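Local coordinates for beta-lactamase-like protein (Koribacter versatilis, PDB 6B9V) that probably acts as a metal-dependent diphosphatase of the PhnP family, a metallo-beta-lactamase-like hydrolase that cleaves reactive photoproducts of FAD, at residues H83-D88 and H118-I123. Numbering follows the deposited sequence.
With MN (manganese (II) ion), chain C.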
loop_
_atom_site.group_PDB
_atom_site.type_symbol
_atom_site.label_atom_id
_atom_site.label_comp_id
_atom_site.label_asym_id
_atom_site.label_seq_id
_atom_site.Cartn_x
_atom_site.Cartn_y
_atom_site.Cartn_z
ATOM N N HIS A 83 6.038 4.466 -6.855
ATOM C CA HIS A 83 7.107 3.543 -7.246
ATOM C C HIS A 83 7.965 3.079 -6.063
ATOM O O HIS A 83 8.790 2.184 -6.216
ATOM C CB HIS A 83 7.997 4.209 -8.314
ATOM C CG HIS A 83 7.235 4.607 -9.542
ATOM N ND1 HIS A 83 7.211 3.830 -10.682
ATOM C CD2 HIS A 83 6.403 5.651 -9.778
ATOM C CE1 HIS A 83 6.418 4.394 -11.577
ATOM N NE2 HIS A 83 5.928 5.507 -11.059
ATOM N N ILE A 84 7.776 3.686 -4.894
ATOM C CA ILE A 84 8.634 3.349 -3.740
ATOM C C ILE A 84 7.893 2.965 -2.455
ATOM O O ILE A 84 8.481 2.273 -1.615
ATOM C CB ILE A 84 9.615 4.509 -3.369
ATOM C CG1 ILE A 84 8.874 5.717 -2.779
ATOM C CG2 ILE A 84 10.489 4.901 -4.571
ATOM C CD1 ILE A 84 9.782 6.713 -2.046
ATOM N N LEU A 85 6.633 3.373 -2.278
ATOM C CA LEU A 85 6.043 3.203 -0.926
ATOM C C LEU A 85 5.922 1.744 -0.444
ATOM O O LEU A 85 5.797 1.499 0.769
ATOM C CB LEU A 85 4.667 3.874 -0.847
ATOM C CG LEU A 85 4.732 5.391 -0.648
ATOM C CD1 LEU A 85 3.344 6.015 -0.546
ATOM C CD2 LEU A 85 5.607 5.790 0.554
ATOM N N GLY A 86 5.994 0.776 -1.358
ATOM C CA GLY A 86 5.891 -0.638 -0.985
ATOM C C GLY A 86 7.138 -1.284 -0.375
ATOM O O GLY A 86 7.156 -2.490 0.007
ATOM N N LEU A 87 8.196 -0.484 -0.269
ATOM C CA LEU A 87 9.457 -1.030 0.234
ATOM C C LEU A 87 9.251 -1.531 1.669
ATOM O O LEU A 87 9.843 -2.532 2.080
ATOM C CB LEU A 87 10.583 0.010 0.171
ATOM C CG LEU A 87 11.935 -0.483 0.700
ATOM C CD1 LEU A 87 12.427 -1.668 -0.129
ATOM C CD2 LEU A 87 12.979 0.643 0.700
ATOM N N ASP A 88 8.393 -0.844 2.417
ATOM C CA ASP A 88 8.046 -1.282 3.769
ATOM C C ASP A 88 7.591 -2.747 3.746
ATOM O O ASP A 88 7.965 -3.556 4.613
ATOM C CB ASP A 88 6.948 -0.376 4.354
ATOM C CG ASP A 88 6.381 -0.912 5.651
ATOM O OD1 ASP A 88 7.128 -0.930 6.648
ATOM O OD2 ASP A 88 5.191 -1.305 5.673
ATOM N N HIS A 118 15.711 8.945 2.788
ATOM C CA HIS A 118 14.984 9.927 3.589
ATOM C C HIS A 118 13.648 9.366 4.096
ATOM O O HIS A 118 13.381 9.345 5.305
ATOM C CB HIS A 118 14.756 11.205 2.775
ATOM C CG HIS A 118 13.894 12.213 3.463
ATOM N ND1 HIS A 118 14.386 13.103 4.392
ATOM C CD2 HIS A 118 12.567 12.467 3.363
ATOM C CE1 HIS A 118 13.402 13.869 4.829
ATOM N NE2 HIS A 118 12.288 13.503 4.219
ATOM N N VAL A 119 12.821 8.897 3.167
ATOM C CA VAL A 119 11.496 8.386 3.483
ATOM C C VAL A 119 11.569 7.156 4.381
ATOM O O VAL A 119 10.787 7.022 5.320
ATOM C CB VAL A 119 10.707 8.027 2.208
ATOM C CG1 VAL A 119 9.418 7.284 2.553
ATOM C CG2 VAL A 119 10.392 9.283 1.399
ATOM N N PHE A 120 12.505 6.260 4.092
ATOM C CA PHE A 120 12.599 5.010 4.834
ATOM C C PHE A 120 13.828 5.016 5.717
ATOM O O PHE A 120 14.522 4.007 5.839
ATOM C CB PHE A 120 12.619 3.810 3.889
ATOM C CG PHE A 120 11.305 3.576 3.195
ATOM C CD1 PHE A 120 10.215 3.078 3.902
ATOM C CD2 PHE A 120 11.151 3.872 1.851
ATOM C CE1 PHE A 120 8.998 2.869 3.277
ATOM C CE2 PHE A 120 9.936 3.666 1.218
ATOM C CZ PHE A 120 8.859 3.161 1.930
ATOM N N LYS A 121 14.077 6.161 6.343
ATOM C CA LYS A 121 15.186 6.308 7.281
ATOM C C LYS A 121 15.147 5.266 8.411
ATOM O O LYS A 121 16.193 4.881 8.937
ATOM C CB LYS A 121 15.186 7.719 7.865
ATOM C CG LYS A 121 16.514 8.139 8.452
ATOM C CD LYS A 121 16.370 9.426 9.241
ATOM C CE LYS A 121 17.711 9.885 9.790
ATOM N NZ LYS A 121 17.565 11.105 10.639
ATOM N N TYR A 122 13.948 4.807 8.771
ATOM C CA TYR A 122 13.798 3.796 9.821
ATOM C C TYR A 122 14.223 2.404 9.346
ATOM O O TYR A 122 14.457 1.516 10.162
ATOM C CB TYR A 122 12.350 3.754 10.336
ATOM C CG TYR A 122 11.331 3.260 9.329
ATOM C CD1 TYR A 122 10.971 1.920 9.272
ATOM C CD2 TYR A 122 10.728 4.139 8.437
ATOM C CE1 TYR A 122 10.036 1.468 8.344
ATOM C CE2 TYR A 122 9.796 3.699 7.511
ATOM C CZ TYR A 122 9.456 2.367 7.468
ATOM O OH TYR A 122 8.529 1.939 6.550
ATOM N N ILE A 123 14.320 2.213 8.033
ATOM C CA ILE A 123 14.771 0.935 7.486
ATOM C C ILE A 123 16.294 0.890 7.413
ATOM O O ILE A 123 16.915 -0.132 7.708
ATOM C CB ILE A 123 14.186 0.670 6.080
ATOM C CG1 ILE A 123 12.685 0.398 6.168
ATOM C CG2 ILE A 123 14.886 -0.510 5.402
ATOM C CD1 ILE A 123 12.061 -0.026 4.848
HETATM MN MN MN C . 4.412 6.913 -11.753
#
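The carbonyl oxygen of Ile-84 is approached from both segments: Leu-87 N donates a hydrogen bond to it at 3.1 Å, closing a type I beta turn, Phe-120 CE2 lies 3.5 Å from that oxygen, and Thr-55 OG1 adds a weak hydrogen bond. Phe-120 is the first residue to leave the helical path after helix 110-119; its CB points toward the turn, and chi1 (-69°) sets CG anti to the carbonyl carbon, beside the backbone N. Leu-87 CB sits over one face of the ring, offset toward the rim, in a CH-pi contact 4.2 Å from the ring centroid and 23° off the normal. Val-119 CG1, from within the ring's own segment, takes the opposite face, so the phenyl group is sandwiched between aliphatic carbons. At the ring's edge, the carbonyl oxygen of Leu-85 lies 3.7 Å from Phe-120 CZ. Apolar packing continues around it: Ile-84 CD1 meets Val-119 CG2 at 4.3 Å, while Leu-87 CG touches Ile-123 CD1, the two side chains crossing at a slant. Farther along, Tyr-122 OH donates to Asp-88 OD1 across 3.2 Å, the two side chains roughly perpendicular; this bond is less sure, as is the place of OD1, and the same oxygen has its stronger partner in Arg-91 NH1, through a salt bridge. His-83, just before the turn, binds a manganese ion through NE2 together with Asp-82, Asp-178 and His-231. The contact therefore joins the segment leaving the dinuclear metal site of this metallo-beta-lactamase-like fold to the end of helix 110-119; the second subunit packs against Leu-85, Asp-88 and Val-119, Ile-84 also packs on Val-115 and Leu-116 of that helix, and Leu-87 rests on Tyr-76 just beyond strand 73-75.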